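Local coordinates for putative capsular polysaccharide biosynthesis protein (Streptococcus pneumoniae serotype 4, PDB 6EWJ), which probably acts as a pyridoxal phosphate-dependent sugar aminotransferase and is essential in the making of pneumococcal teichoic acid, at residues A[67-72]-A[98-103]; A[73-78]-A[129-134]; A[213-218]-A[230-235]; A[158-163]-A[167-172]; A[83-88]-A[92-97]. All coordinates share one frame; numbering follows the deposited sequence.

Interaction 1: residues A[67-72]-A[98-103]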
# COMPACT_ATOMS: atom_id res chain seq x y z
N ALA A 67 -8.82 0.39 0.96
CA ALA A 67 -10.05 -0.32 1.21
C ALA A 67 -11.13 0.05 0.23
O ALA A 67 -11.80 -0.81 -0.35
CB ALA A 67 -10.53 -0.08 2.64
N LEU A 68 -11.32 1.36 0.03
CA LEU A 68 -12.35 1.83 -0.91
C LEU A 68 -12.03 1.37 -2.34
O LEU A 68 -12.89 0.82 -3.05
CB LEU A 68 -12.47 3.35 -0.85
CG LEU A 68 -13.73 4.04 -1.38
CD1 LEU A 68 -15.03 3.46 -0.83
CD2 LEU A 68 -13.64 5.55 -1.11
N GLU A 69 -10.79 1.52 -2.78
CA GLU A 69 -10.40 0.94 -4.07
C GLU A 69 -10.72 -0.54 -4.18
O GLU A 69 -11.22 -1.00 -5.24
CB GLU A 69 -8.91 1.20 -4.43
CG GLU A 69 -8.62 0.92 -5.88
CD GLU A 69 -7.31 1.55 -6.42
OE1 GLU A 69 -6.83 2.57 -5.88
OE2 GLU A 69 -6.76 1.04 -7.42
N LEU A 70 -10.33 -1.33 -3.17
CA LEU A 70 -10.56 -2.78 -3.25
C LEU A 70 -12.02 -3.14 -3.32
O LEU A 70 -12.38 -4.06 -4.04
CB LEU A 70 -9.84 -3.56 -2.16
CG LEU A 70 -8.30 -3.62 -2.29
CD1 LEU A 70 -7.78 -4.69 -1.35
CD2 LEU A 70 -7.80 -3.86 -3.71
N ILE A 71 -12.85 -2.41 -2.60
CA ILE A 71 -14.30 -2.61 -2.71
C ILE A 71 -14.74 -2.46 -4.18
O ILE A 71 -15.44 -3.32 -4.73
CB ILE A 71 -15.08 -1.63 -1.79
CG1 ILE A 71 -14.80 -1.98 -0.32
CG2 ILE A 71 -16.57 -1.68 -2.09
CD1 ILE A 71 -15.24 -0.94 0.69
N LEU A 72 -14.31 -1.36 -4.80
CA LEU A 72 -14.59 -1.16 -6.19
C LEU A 72 -14.05 -2.26 -7.06
O LEU A 72 -14.73 -2.68 -7.99
CB LEU A 72 -14.07 0.20 -6.67
CG LEU A 72 -14.65 1.45 -6.03
CD1 LEU A 72 -14.07 2.66 -6.76
CD2 LEU A 72 -16.17 1.46 -6.07
N THR A 98 -11.29 6.87 -10.43
CA THR A 98 -10.44 7.02 -11.62
C THR A 98 -9.41 5.89 -11.65
O THR A 98 -9.04 5.43 -12.75
CB THR A 98 -9.76 8.40 -11.71
OG1 THR A 98 -8.81 8.55 -10.66
CG2 THR A 98 -10.81 9.53 -11.61
N HIS A 99 -8.97 5.42 -10.49
CA HIS A 99 -8.01 4.32 -10.45
C HIS A 99 -8.48 3.06 -11.13
O HIS A 99 -7.70 2.40 -11.83
CB HIS A 99 -7.59 3.97 -9.04
CG HIS A 99 -6.82 5.04 -8.35
ND1 HIS A 99 -6.39 4.92 -7.05
CD2 HIS A 99 -6.39 6.26 -8.78
CE1 HIS A 99 -5.75 6.02 -6.69
NE2 HIS A 99 -5.78 6.87 -7.72
N VAL A 100 -9.76 2.73 -10.96
CA VAL A 100 -10.32 1.54 -11.59
C VAL A 100 -10.83 1.81 -12.99
O VAL A 100 -11.33 0.92 -13.67
CB VAL A 100 -11.45 0.91 -10.71
CG1 VAL A 100 -10.91 0.58 -9.35
CG2 VAL A 100 -12.68 1.83 -10.61
N GLY A 101 -10.74 3.06 -13.43
CA GLY A 101 -11.10 3.46 -14.77
C GLY A 101 -12.56 3.81 -14.98
O GLY A 101 -12.98 3.94 -16.11
N ALA A 102 -13.33 3.89 -13.90
CA ALA A 102 -14.71 4.31 -13.95
C ALA A 102 -14.82 5.84 -14.04
O ALA A 102 -13.83 6.55 -13.89
CB ALA A 102 -15.46 3.82 -12.71
N THR A 103 -16.03 6.31 -14.30
CA THR A 103 -16.31 7.72 -14.46
C THR A 103 -16.94 8.29 -13.20
O THR A 103 -18.04 7.85 -12.80
CB THR A 103 -17.25 7.95 -15.65
OG1 THR A 103 -16.71 7.31 -16.80
CG2 THR A 103 -17.40 9.46 -15.96
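Glu69 of helix 64-74 reaches across to His99 at the end of helix 92-99, and following its side chain outward takes in most of the contact. From CB the chain runs out extended, with CG swung away from the backbone N (chi1 -165°). CG lies 4.2 Å from Val100 CG1, the two side chains sliding past each other in opposite directions. CD comes to the edge of the His99 ring, in its plane. At the tip OE1 accepts a hydrogen bond from His99 ND1 at 2.7 Å, nearly straight at 164°. The donor keeps the acceptor in the imidazole plane but comes in well above the plane of the carboxylate, which is turned 60° against the ring. The other oxygen, OE2, rests 3.4 Å from His99 CB and makes a salt bridge with Arg73, which should limit how far the carboxylate can rotate. One turn further along, Leu72 CB packs 4.2 Å from Val100 CG1. Here helix 92-99 ends in a Schellman motif: Gly101 takes positive phi, and its N bonds back to Thr98 O at 3.0 Å. The imidazole also looks outward: His99 NE2 bonds to Pro260 O of the second subunit, whose Tyr262 stacks on the ring. Helix 64-74 has helix 92-99 against it here and helix 225-236 packed on Leu70 and Ile71, with Ala67, Leu68 and Ile71 touching strand 196-200.

Interaction 2: residues A[73-78]-A[129-134]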
# COMPACT_ATOMS: atom_id res chain seq x y z
N ARG A 73 -12.83 -2.73 -6.78
CA ARG A 73 -12.27 -3.81 -7.60
C ARG A 73 -12.98 -5.16 -7.36
O ARG A 73 -13.14 -5.94 -8.30
CB ARG A 73 -10.76 -3.94 -7.41
CG ARG A 73 -10.01 -2.73 -7.91
CD ARG A 73 -8.51 -2.88 -7.78
NE ARG A 73 -7.84 -1.70 -8.30
CZ ARG A 73 -7.64 -1.41 -9.58
NH1 ARG A 73 -8.00 -2.22 -10.57
NH2 ARG A 73 -7.03 -0.26 -9.88
N VAL A 74 -13.46 -5.40 -6.15
CA VAL A 74 -14.22 -6.64 -5.85
C VAL A 74 -15.57 -6.59 -6.62
O VAL A 74 -15.97 -7.55 -7.29
CB VAL A 74 -14.44 -6.81 -4.34
CG1 VAL A 74 -15.55 -7.81 -4.04
CG2 VAL A 74 -13.12 -7.20 -3.66
N LEU A 75 -16.19 -5.42 -6.60
CA LEU A 75 -17.39 -5.18 -7.43
C LEU A 75 -17.16 -5.18 -8.96
O LEU A 75 -18.14 -5.16 -9.72
CB LEU A 75 -18.06 -3.88 -6.99
CG LEU A 75 -18.61 -3.87 -5.57
CD1 LEU A 75 -19.09 -2.49 -5.22
CD2 LEU A 75 -19.73 -4.91 -5.40
N GLU A 76 -15.90 -5.21 -9.39
CA GLU A 76 -15.47 -5.08 -10.80
C GLU A 76 -16.03 -3.83 -11.50
O GLU A 76 -16.36 -3.85 -12.67
CB GLU A 76 -15.73 -6.36 -11.57
CG GLU A 76 -14.96 -7.55 -11.01
CD GLU A 76 -15.32 -8.84 -11.69
OE1 GLU A 76 -16.44 -9.26 -11.50
OE2 GLU A 76 -14.54 -9.47 -12.42
N VAL A 77 -16.12 -2.74 -10.77
CA VAL A 77 -16.47 -1.43 -11.33
C VAL A 77 -15.25 -1.01 -12.17
O VAL A 77 -14.11 -1.04 -11.68
CB VAL A 77 -16.77 -0.40 -10.20
CG1 VAL A 77 -16.94 1.02 -10.73
CG2 VAL A 77 -18.03 -0.81 -9.46
N GLY A 78 -15.48 -0.64 -13.43
CA GLY A 78 -14.39 -0.23 -14.30
C GLY A 78 -14.81 0.70 -15.43
O GLY A 78 -15.79 1.46 -15.28
N THR A 129 -24.68 3.61 -13.75
CA THR A 129 -24.37 3.81 -12.34
C THR A 129 -24.28 2.45 -11.67
O THR A 129 -25.22 1.64 -11.75
CB THR A 129 -25.42 4.66 -11.60
OG1 THR A 129 -25.75 5.82 -12.36
CG2 THR A 129 -24.85 5.12 -10.24
N LYS A 130 -23.12 2.18 -11.06
CA LYS A 130 -22.88 0.97 -10.27
C LYS A 130 -22.80 1.18 -8.76
O LYS A 130 -23.15 0.26 -7.99
CB LYS A 130 -21.58 0.27 -10.70
CG LYS A 130 -21.51 -0.18 -12.14
CD LYS A 130 -22.71 -1.01 -12.58
CE LYS A 130 -22.47 -1.59 -13.96
NZ LYS A 130 -23.60 -2.44 -14.35
N VAL A 131 -22.31 2.33 -8.33
CA VAL A 131 -21.97 2.55 -6.93
C VAL A 131 -22.29 3.98 -6.54
O VAL A 131 -22.12 4.91 -7.36
CB VAL A 131 -20.48 2.28 -6.64
CG1 VAL A 131 -20.07 2.75 -5.26
CG2 VAL A 131 -20.17 0.80 -6.77
N ILE A 132 -22.75 4.16 -5.32
CA ILE A 132 -22.87 5.45 -4.70
C ILE A 132 -21.94 5.43 -3.49
O ILE A 132 -21.98 4.47 -2.68
CB ILE A 132 -24.31 5.76 -4.24
CG1 ILE A 132 -25.24 5.79 -5.44
CG2 ILE A 132 -24.37 7.11 -3.52
CD1 ILE A 132 -26.71 5.71 -5.13
N ILE A 133 -21.12 6.48 -3.36
CA ILE A 133 -20.24 6.67 -2.20
C ILE A 133 -20.63 7.91 -1.34
O ILE A 133 -20.07 9.00 -1.54
CB ILE A 133 -18.72 6.77 -2.62
CG1 ILE A 133 -18.33 5.63 -3.59
CG2 ILE A 133 -17.81 6.74 -1.37
CD1 ILE A 133 -16.87 5.66 -4.07
N PRO A 134 -21.57 7.76 -0.39
CA PRO A 134 -21.75 8.80 0.61
C PRO A 134 -20.51 8.94 1.51
O PRO A 134 -19.84 7.92 1.79
CB PRO A 134 -22.94 8.28 1.45
CG PRO A 134 -23.49 7.09 0.73
CD PRO A 134 -22.30 6.53 -0.01
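Val77 and Val131 carry most of this buried contact, which lays the C-terminal end of helix 64-74 on the mixed central sheet of the large domain in the PLP-aminotransferase fold. The helix closes with a Schellman motif: Glu76 has positive phi, and the chain then turns so that Val77 points to strand 129-132. Its CG2, set anti to the carbonyl carbon while CG1 stands anti to the backbone N (chi1 172°), is the branch that touches. This methyl meets Val131 CG2 at 3.8 Å and lies 3.9 Å from Lys130 CB as well. Only the root of the lysine takes part, for its chain bends at chi2 and carries the ammonium away to a cation-pi contact with Phe158. Val131 has the same rotamer as Val77, again offering CG2, and the two valines meet at a slant. The contact is apolar throughout. Val83 on strand 82-86 also packs on Val77, while Val174 of strand 172-177 lies against Val131, so the neighbouring strands close in around the pair. Leu75, just before Glu76, completes the cluster, its CD1 resting 3.8 Å from Val131 CG2.

Interaction 3: residues A[213-218]-A[230-235]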
# COMPACT_ATOMS: atom_id res chain seq x y z
N GLY A 213 -6.45 1.16 7.51
CA GLY A 213 -7.86 1.24 7.33
C GLY A 213 -8.42 -0.13 7.15
O GLY A 213 -7.71 -1.18 7.35
N SER A 214 -9.72 -0.16 6.89
CA SER A 214 -10.39 -1.41 6.70
C SER A 214 -11.54 -1.32 5.72
O SER A 214 -12.14 -0.25 5.55
CB SER A 214 -10.88 -1.98 8.07
OG SER A 214 -11.98 -1.20 8.58
N ALA A 215 -11.89 -2.48 5.18
CA ALA A 215 -13.13 -2.73 4.44
C ALA A 215 -13.98 -3.74 5.19
O ALA A 215 -13.51 -4.78 5.66
CB ALA A 215 -12.83 -3.29 3.07
N THR A 216 -15.26 -3.46 5.24
CA THR A 216 -16.22 -4.42 5.70
C THR A 216 -17.53 -4.28 4.90
O THR A 216 -17.64 -3.41 4.02
CB THR A 216 -16.44 -4.28 7.23
OG1 THR A 216 -17.17 -5.42 7.74
CG2 THR A 216 -17.18 -2.97 7.58
N TRP A 217 -18.49 -5.14 5.23
CA TRP A 217 -19.75 -5.20 4.54
C TRP A 217 -20.83 -5.66 5.50
O TRP A 217 -20.57 -6.47 6.39
CB TRP A 217 -19.70 -6.12 3.31
CG TRP A 217 -19.26 -7.53 3.59
CD1 TRP A 217 -20.07 -8.62 3.89
CD2 TRP A 217 -17.92 -8.00 3.58
NE1 TRP A 217 -19.28 -9.74 4.09
CE2 TRP A 217 -17.96 -9.38 3.89
CE3 TRP A 217 -16.68 -7.38 3.37
CZ2 TRP A 217 -16.81 -10.14 3.97
CZ3 TRP A 217 -15.51 -8.16 3.47
CH2 TRP A 217 -15.59 -9.51 3.76
N LYS A 218 -22.04 -5.18 5.30
CA LYS A 218 -23.11 -5.63 6.17
C LYS A 218 -23.57 -7.04 5.77
O LYS A 218 -23.48 -7.44 4.61
CB LYS A 218 -24.24 -4.60 6.22
CG LYS A 218 -25.23 -4.61 5.08
CD LYS A 218 -26.25 -3.50 5.33
CE LYS A 218 -27.34 -3.49 4.28
NZ LYS A 218 -28.16 -2.27 4.48
N LYS A 230 -11.99 -13.80 1.48
CA LYS A 230 -10.88 -14.37 0.68
C LYS A 230 -10.54 -13.54 -0.62
O LYS A 230 -9.36 -13.34 -0.95
CB LYS A 230 -11.17 -15.83 0.36
CG LYS A 230 -10.05 -16.55 -0.34
CD LYS A 230 -10.27 -18.08 -0.42
CE LYS A 230 -9.24 -18.65 -1.47
NZ LYS A 230 -7.81 -18.50 -1.05
N GLU A 231 -11.56 -12.99 -1.28
CA GLU A 231 -11.34 -12.15 -2.48
C GLU A 231 -10.60 -10.85 -2.17
O GLU A 231 -9.73 -10.41 -2.95
CB GLU A 231 -12.67 -11.82 -3.20
CG GLU A 231 -13.14 -12.98 -4.09
CD GLU A 231 -14.50 -12.78 -4.77
OE1 GLU A 231 -14.82 -11.66 -5.17
OE2 GLU A 231 -15.24 -13.79 -4.90
N PHE A 232 -10.91 -10.21 -1.05
CA PHE A 232 -10.16 -9.01 -0.62
C PHE A 232 -8.71 -9.35 -0.30
O PHE A 232 -7.77 -8.61 -0.68
CB PHE A 232 -10.77 -8.36 0.60
CG PHE A 232 -11.91 -7.44 0.30
CD1 PHE A 232 -11.69 -6.13 0.03
CD2 PHE A 232 -13.21 -7.91 0.31
CE1 PHE A 232 -12.77 -5.28 -0.25
CE2 PHE A 232 -14.28 -7.06 0.05
CZ PHE A 232 -14.06 -5.75 -0.24
N GLN A 233 -8.53 -10.47 0.43
CA GLN A 233 -7.20 -10.92 0.83
C GLN A 233 -6.30 -11.08 -0.36
O GLN A 233 -5.17 -10.58 -0.34
CB GLN A 233 -7.26 -12.23 1.64
CG GLN A 233 -7.68 -12.05 3.08
CD GLN A 233 -6.84 -11.08 3.90
OE1 GLN A 233 -7.39 -10.37 4.75
NE2 GLN A 233 -5.54 -11.03 3.67
N ILE A 234 -6.83 -11.75 -1.38
CA ILE A 234 -6.14 -12.06 -2.61
C ILE A 234 -5.74 -10.78 -3.38
O ILE A 234 -4.61 -10.62 -3.84
CB ILE A 234 -7.01 -12.99 -3.46
CG1 ILE A 234 -6.97 -14.42 -2.90
CG2 ILE A 234 -6.54 -13.09 -4.92
CD1 ILE A 234 -6.83 -14.56 -1.38
N LEU A 235 -6.67 -9.80 -3.42
CA LEU A 235 -6.35 -8.54 -4.09
C LEU A 235 -5.33 -7.70 -3.34
O LEU A 235 -4.60 -6.92 -3.96
CB LEU A 235 -7.62 -7.68 -4.33
CG LEU A 235 -8.67 -8.29 -5.24
CD1 LEU A 235 -9.84 -7.35 -5.44
CD2 LEU A 235 -8.12 -8.73 -6.60
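The Phe232 ring lies alongside the six-membered ring of Trp217, overlapping it only slightly. The planes are nearly parallel, 8° apart, but slid so far that the centroids stand 5.7 Å from each other, and the two side chains run past one another in opposite directions. This is helix-on-sheet packing in an alpha/beta fold: helix 225-236 lies against strand 213-217, the antiparallel member of the central sheet flanked by strands 58-61 and 196-200. The closest approach between the rings is Trp217 CZ3 to Phe232 CE2 at 3.8 Å, with Phe232 CD2 next at 3.9 Å from the same CZ3. The indole gets there because Trp217 places CG between its own backbone N and carbonyl carbon (chi1 56°), which, with chi2 near 92°, turns the benzo half toward the helix. Its pyrrole NE1 gives a hydrogen bond to Asp225 OD1, at the start of the same helix 225-236, and that bond should limit how far the indole can turn. Phe232 is buried on further sides as well: Leu70, Ile71 and Val74 of helix 64-74 and Val59 of strand 58-61 all pack against it, so the ring is enclosed by helix 64-74 and the sheet. Two residues before the tryptophan, on the same side of the strand, Ala215 points its short side chain at the phenyl ring, where its CB lies 3.9 Å from Phe232 CE1.

Interaction 4: residues A[158-163]-A[167-172]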
# COMPACT_ATOMS: atom_id res chain seq x y z
N PHE A 158 -30.64 -0.38 -13.59
CA PHE A 158 -29.45 -1.19 -13.34
C PHE A 158 -29.34 -2.38 -14.27
O PHE A 158 -30.31 -3.07 -14.52
CB PHE A 158 -29.45 -1.69 -11.89
CG PHE A 158 -28.15 -2.25 -11.46
CD1 PHE A 158 -27.11 -1.39 -11.09
CD2 PHE A 158 -27.93 -3.62 -11.40
CE1 PHE A 158 -25.89 -1.89 -10.68
CE2 PHE A 158 -26.71 -4.13 -10.99
CZ PHE A 158 -25.70 -3.26 -10.63
N THR A 159 -28.12 -2.64 -14.74
CA THR A 159 -27.82 -3.83 -15.53
C THR A 159 -26.51 -4.37 -14.98
O THR A 159 -25.46 -3.80 -15.22
CB THR A 159 -27.70 -3.53 -17.03
OG1 THR A 159 -29.00 -3.25 -17.56
CG2 THR A 159 -27.11 -4.73 -17.80
N ALA A 160 -26.60 -5.47 -14.25
CA ALA A 160 -25.43 -6.12 -13.69
C ALA A 160 -24.41 -6.50 -14.79
O ALA A 160 -24.80 -6.92 -15.87
CB ALA A 160 -25.85 -7.34 -12.89
N SER A 161 -23.11 -6.34 -14.51
CA SER A 161 -22.05 -6.85 -15.42
C SER A 161 -20.85 -7.42 -14.65
O SER A 161 -19.72 -7.30 -15.09
CB SER A 161 -21.61 -5.75 -16.39
OG SER A 161 -21.02 -4.67 -15.71
N SER A 162 -21.11 -8.06 -13.52
CA SER A 162 -20.09 -8.82 -12.79
C SER A 162 -20.80 -9.73 -11.79
O SER A 162 -21.99 -9.53 -11.52
CB SER A 162 -19.15 -7.89 -12.03
OG SER A 162 -19.77 -7.36 -10.86
N LYS A 163 -20.06 -10.69 -11.24
CA LYS A 163 -20.60 -11.60 -10.24
C LYS A 163 -21.35 -10.86 -9.14
O LYS A 163 -22.55 -11.06 -8.94
CB LYS A 163 -19.50 -12.46 -9.63
CG LYS A 163 -20.01 -13.44 -8.57
CD LYS A 163 -18.96 -14.44 -8.14
CE LYS A 163 -18.03 -13.85 -7.10
NZ LYS A 163 -16.97 -14.84 -6.68
N ALA A 167 -25.44 -10.19 -7.94
CA ALA A 167 -25.93 -10.64 -6.63
C ALA A 167 -26.88 -9.59 -6.01
O ALA A 167 -27.99 -9.88 -5.54
CB ALA A 167 -24.73 -10.93 -5.71
N PHE A 168 -26.38 -8.37 -5.93
CA PHE A 168 -27.18 -7.21 -5.51
C PHE A 168 -28.36 -6.91 -6.41
O PHE A 168 -29.49 -6.73 -5.96
CB PHE A 168 -26.20 -6.03 -5.33
CG PHE A 168 -25.43 -6.08 -4.04
CD1 PHE A 168 -24.19 -6.69 -3.98
CD2 PHE A 168 -25.99 -5.58 -2.87
CE1 PHE A 168 -23.50 -6.74 -2.79
CE2 PHE A 168 -25.30 -5.63 -1.68
CZ PHE A 168 -24.04 -6.21 -1.64
N ASN A 169 -28.08 -6.88 -7.69
CA ASN A 169 -28.98 -6.45 -8.72
C ASN A 169 -29.55 -5.02 -8.65
O ASN A 169 -30.63 -4.72 -9.18
CB ASN A 169 -30.06 -7.48 -9.08
CG ASN A 169 -30.21 -7.61 -10.59
OD1 ASN A 169 -31.18 -7.13 -11.19
ND2 ASN A 169 -29.18 -8.17 -11.23
N ARG A 170 -28.77 -4.14 -8.05
CA ARG A 170 -29.06 -2.74 -7.93
C ARG A 170 -27.74 -1.99 -7.72
O ARG A 170 -26.66 -2.61 -7.60
CB ARG A 170 -30.01 -2.52 -6.74
CG ARG A 170 -29.56 -3.11 -5.40
CD ARG A 170 -30.25 -2.39 -4.23
NE ARG A 170 -29.93 -2.98 -2.92
CZ ARG A 170 -28.85 -2.70 -2.19
NH1 ARG A 170 -27.92 -1.86 -2.64
NH2 ARG A 170 -28.68 -3.27 -1.01
N ILE A 171 -27.82 -0.67 -7.64
CA ILE A 171 -26.69 0.18 -7.26
C ILE A 171 -26.23 -0.24 -5.87
O ILE A 171 -27.04 -0.40 -4.97
CB ILE A 171 -27.06 1.68 -7.29
CG1 ILE A 171 -27.29 2.15 -8.73
CG2 ILE A 171 -25.93 2.53 -6.70
CD1 ILE A 171 -28.05 3.44 -8.87
N VAL A 172 -24.92 -0.39 -5.70
CA VAL A 172 -24.33 -0.77 -4.42
C VAL A 172 -23.95 0.51 -3.69
O VAL A 172 -23.36 1.45 -4.31
CB VAL A 172 -23.13 -1.74 -4.62
CG1 VAL A 172 -22.41 -1.99 -3.30
CG2 VAL A 172 -23.59 -3.06 -5.23
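One face of the Phe158 ring takes Arg170 O, 3.2 Å above the plane and displaced toward the rim. The ring reaches it because CG stands opposite the backbone N (chi1 -167°). Around that oxygen the same peptide run continues: Phe158 CD2 lies 3.5 Å from Asn169 C, and CD1 is 3.6 Å from Ile171 N, both approaching obliquely. A second flat group, the Arg170 guanidinium, has Phe168 CD2 over one face and donates from NH1, almost in its own plane, to Ile171 O at 2.9 Å; the same NH1 forms a salt bridge with Asp195. All this belongs to the connection that passes through the short helix 163-168 into strand 172-177 of the central sheet. Ser162 is the N-cap of that helix, OG bonding Gln165 N, and Asn169 leaves the helix with positive phi. In between, Ala167 N donates to Lys163 O at 3.2 Å and 143°, a first-turn helical bond lying in the carbonyl plane. Asn169 bends its amide back over the turn, where ND2 lies 3.8 Å from Ala160 CB and makes a weak hydrogen bond to Lys166 O.

Interaction 5: residues A[83-88]-A[92-97]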
# COMPACT_ATOMS: atom_id res chain seq x y z
N VAL A 83 -19.74 6.11 -11.04
CA VAL A 83 -19.78 6.05 -9.58
C VAL A 83 -20.10 7.42 -9.07
O VAL A 83 -19.41 8.38 -9.38
CB VAL A 83 -18.44 5.62 -8.93
CG1 VAL A 83 -18.57 5.57 -7.41
CG2 VAL A 83 -18.01 4.30 -9.49
N ILE A 84 -21.14 7.50 -8.26
CA ILE A 84 -21.59 8.77 -7.75
C ILE A 84 -20.89 9.10 -6.43
O ILE A 84 -20.84 8.28 -5.51
CB ILE A 84 -23.12 8.80 -7.58
CG1 ILE A 84 -23.77 8.91 -8.96
CG2 ILE A 84 -23.54 9.93 -6.69
CD1 ILE A 84 -25.26 8.74 -9.02
N VAL A 85 -20.42 10.33 -6.33
CA VAL A 85 -19.80 10.85 -5.13
C VAL A 85 -20.32 12.27 -4.86
O VAL A 85 -20.67 12.98 -5.80
CB VAL A 85 -18.28 10.94 -5.22
CG1 VAL A 85 -17.70 9.56 -5.36
CG2 VAL A 85 -17.80 11.82 -6.39
N PRO A 86 -20.30 12.71 -3.59
CA PRO A 86 -20.59 14.12 -3.36
C PRO A 86 -19.54 15.05 -3.91
O PRO A 86 -18.36 14.67 -3.99
CB PRO A 86 -20.67 14.23 -1.84
CG PRO A 86 -20.77 12.82 -1.30
CD PRO A 86 -20.07 11.98 -2.34
N ALA A 87 -19.98 16.25 -4.30
CA ALA A 87 -19.08 17.32 -4.73
C ALA A 87 -18.27 17.85 -3.55
O ALA A 87 -17.13 18.33 -3.74
CB ALA A 87 -19.86 18.42 -5.41
N MET A 88 -18.79 17.65 -2.33
CA MET A 88 -18.17 18.07 -1.09
C MET A 88 -17.65 16.83 -0.38
O MET A 88 -18.35 16.17 0.39
CB MET A 88 -19.19 18.82 -0.21
CG MET A 88 -18.79 19.06 1.26
SD MET A 88 -17.22 19.92 1.37
CE MET A 88 -17.66 21.38 0.45
N ALA A 92 -9.70 11.53 -1.88
CA ALA A 92 -9.61 10.08 -1.83
C ALA A 92 -10.94 9.32 -2.07
O ALA A 92 -10.90 8.20 -2.60
CB ALA A 92 -8.99 9.66 -0.54
N SER A 93 -12.09 9.94 -1.76
CA SER A 93 -13.40 9.33 -2.07
C SER A 93 -13.57 9.17 -3.59
O SER A 93 -14.32 8.29 -4.01
CB SER A 93 -14.59 10.14 -1.49
OG SER A 93 -14.34 10.70 -0.20
N CYS A 94 -12.96 10.04 -4.37
CA CYS A 94 -13.14 10.13 -5.79
C CYS A 94 -12.01 9.56 -6.63
O CYS A 94 -12.26 8.97 -7.70
CB CYS A 94 -13.36 11.60 -6.15
SG CYS A 94 -14.04 11.83 -7.83
N SER A 95 -10.78 9.77 -6.18
CA SER A 95 -9.61 9.32 -6.91
C SER A 95 -9.63 7.83 -7.20
O SER A 95 -9.22 7.40 -8.27
CB SER A 95 -8.33 9.64 -6.14
OG SER A 95 -8.31 8.98 -4.90
N VAL A 96 -10.16 7.05 -6.28
CA VAL A 96 -10.23 5.59 -6.49
C VAL A 96 -11.12 5.20 -7.67
O VAL A 96 -10.92 4.15 -8.26
CB VAL A 96 -10.67 4.84 -5.20
CG1 VAL A 96 -9.69 5.09 -4.03
CG2 VAL A 96 -12.07 5.16 -4.80
N ILE A 97 -12.12 6.03 -7.98
CA ILE A 97 -13.00 5.81 -9.11
C ILE A 97 -12.17 5.88 -10.37
O ILE A 97 -12.27 5.00 -11.26
CB ILE A 97 -14.11 6.85 -9.18
CG1 ILE A 97 -14.96 6.82 -7.88
CG2 ILE A 97 -14.99 6.60 -10.40
CD1 ILE A 97 -15.83 8.02 -7.68
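Ile97 packs against Val83 and Val85 together, and this trio is the tight part of a contact inside a beta-alpha-beta unit: strand 82-86, helix 92-99, strand 103-107. Strand and helix run nearly antiparallel, at 162° between their directions, with the axes of these short segments 8.9 Å apart. Val85 and Ile97 meet tip to tip, CG1 of the valine 3.4 Å from Ile97 CD1, closer than carbons usually pack. Val83 crosses the isoleucine at a slant instead. Its CG1 is 3.7 Å from Ile97 CD1, and its CG2 lies 3.9 Å from Ile97 CG2, so both branches of the valine are used and the isoleucine is gripped along its length. With CG1 of Ile97 anti to the carbonyl carbon (chi1 -59°) and the chain extended beyond it, CD1 reaches both valines.

Toward the start of the helix the fit is looser. There Val85 CG1 faces a backbone oxygen, Ser93 O at 3.9 Å, which is buried without a polar partner. The Ser93 hydroxyl is occupied elsewhere, bonding to Thr89 OG1 and Asp176 OD2, and this end approaches the cofactor site: the Ser93 side chain lies about 7 Å from that of Tyr351 and about 8 Å from that of His179, both pyridoxal phosphate-binding residues. The far side of the helix looks to the dimer partner: Ala92 packs on His238 of the second subunit and Ser95 on Pro260 of the second subunit. At the loose end of the strand contact, Cys94 SG sits 4.0 Å from Val85 CG2.

How the interactions relate
From the N terminus, helix 64-74 opens two contacts. Interaction 1 closes its loop at 98-103 and interaction 2 at 129-134, so the two cross along the chain; a probable hydrogen bond from Val77 N to Leu72 O joins them at the helix's C-terminal end. Interaction 5, the short connection from strand 82-86 into helix 92-99, falls within both loops, and its strand pairs with 129-134. Interaction 4 then closes locally around helix 163-168, and Val172 is bonded to Lys130 and Ile132 of interaction 2. Interaction 3 comes last, meeting interaction 4 through the Glu231-Lys163 salt bridge and joining helix 225-236 to the segments of interactions 1 and 2, in a different part of the sheet from interaction 5.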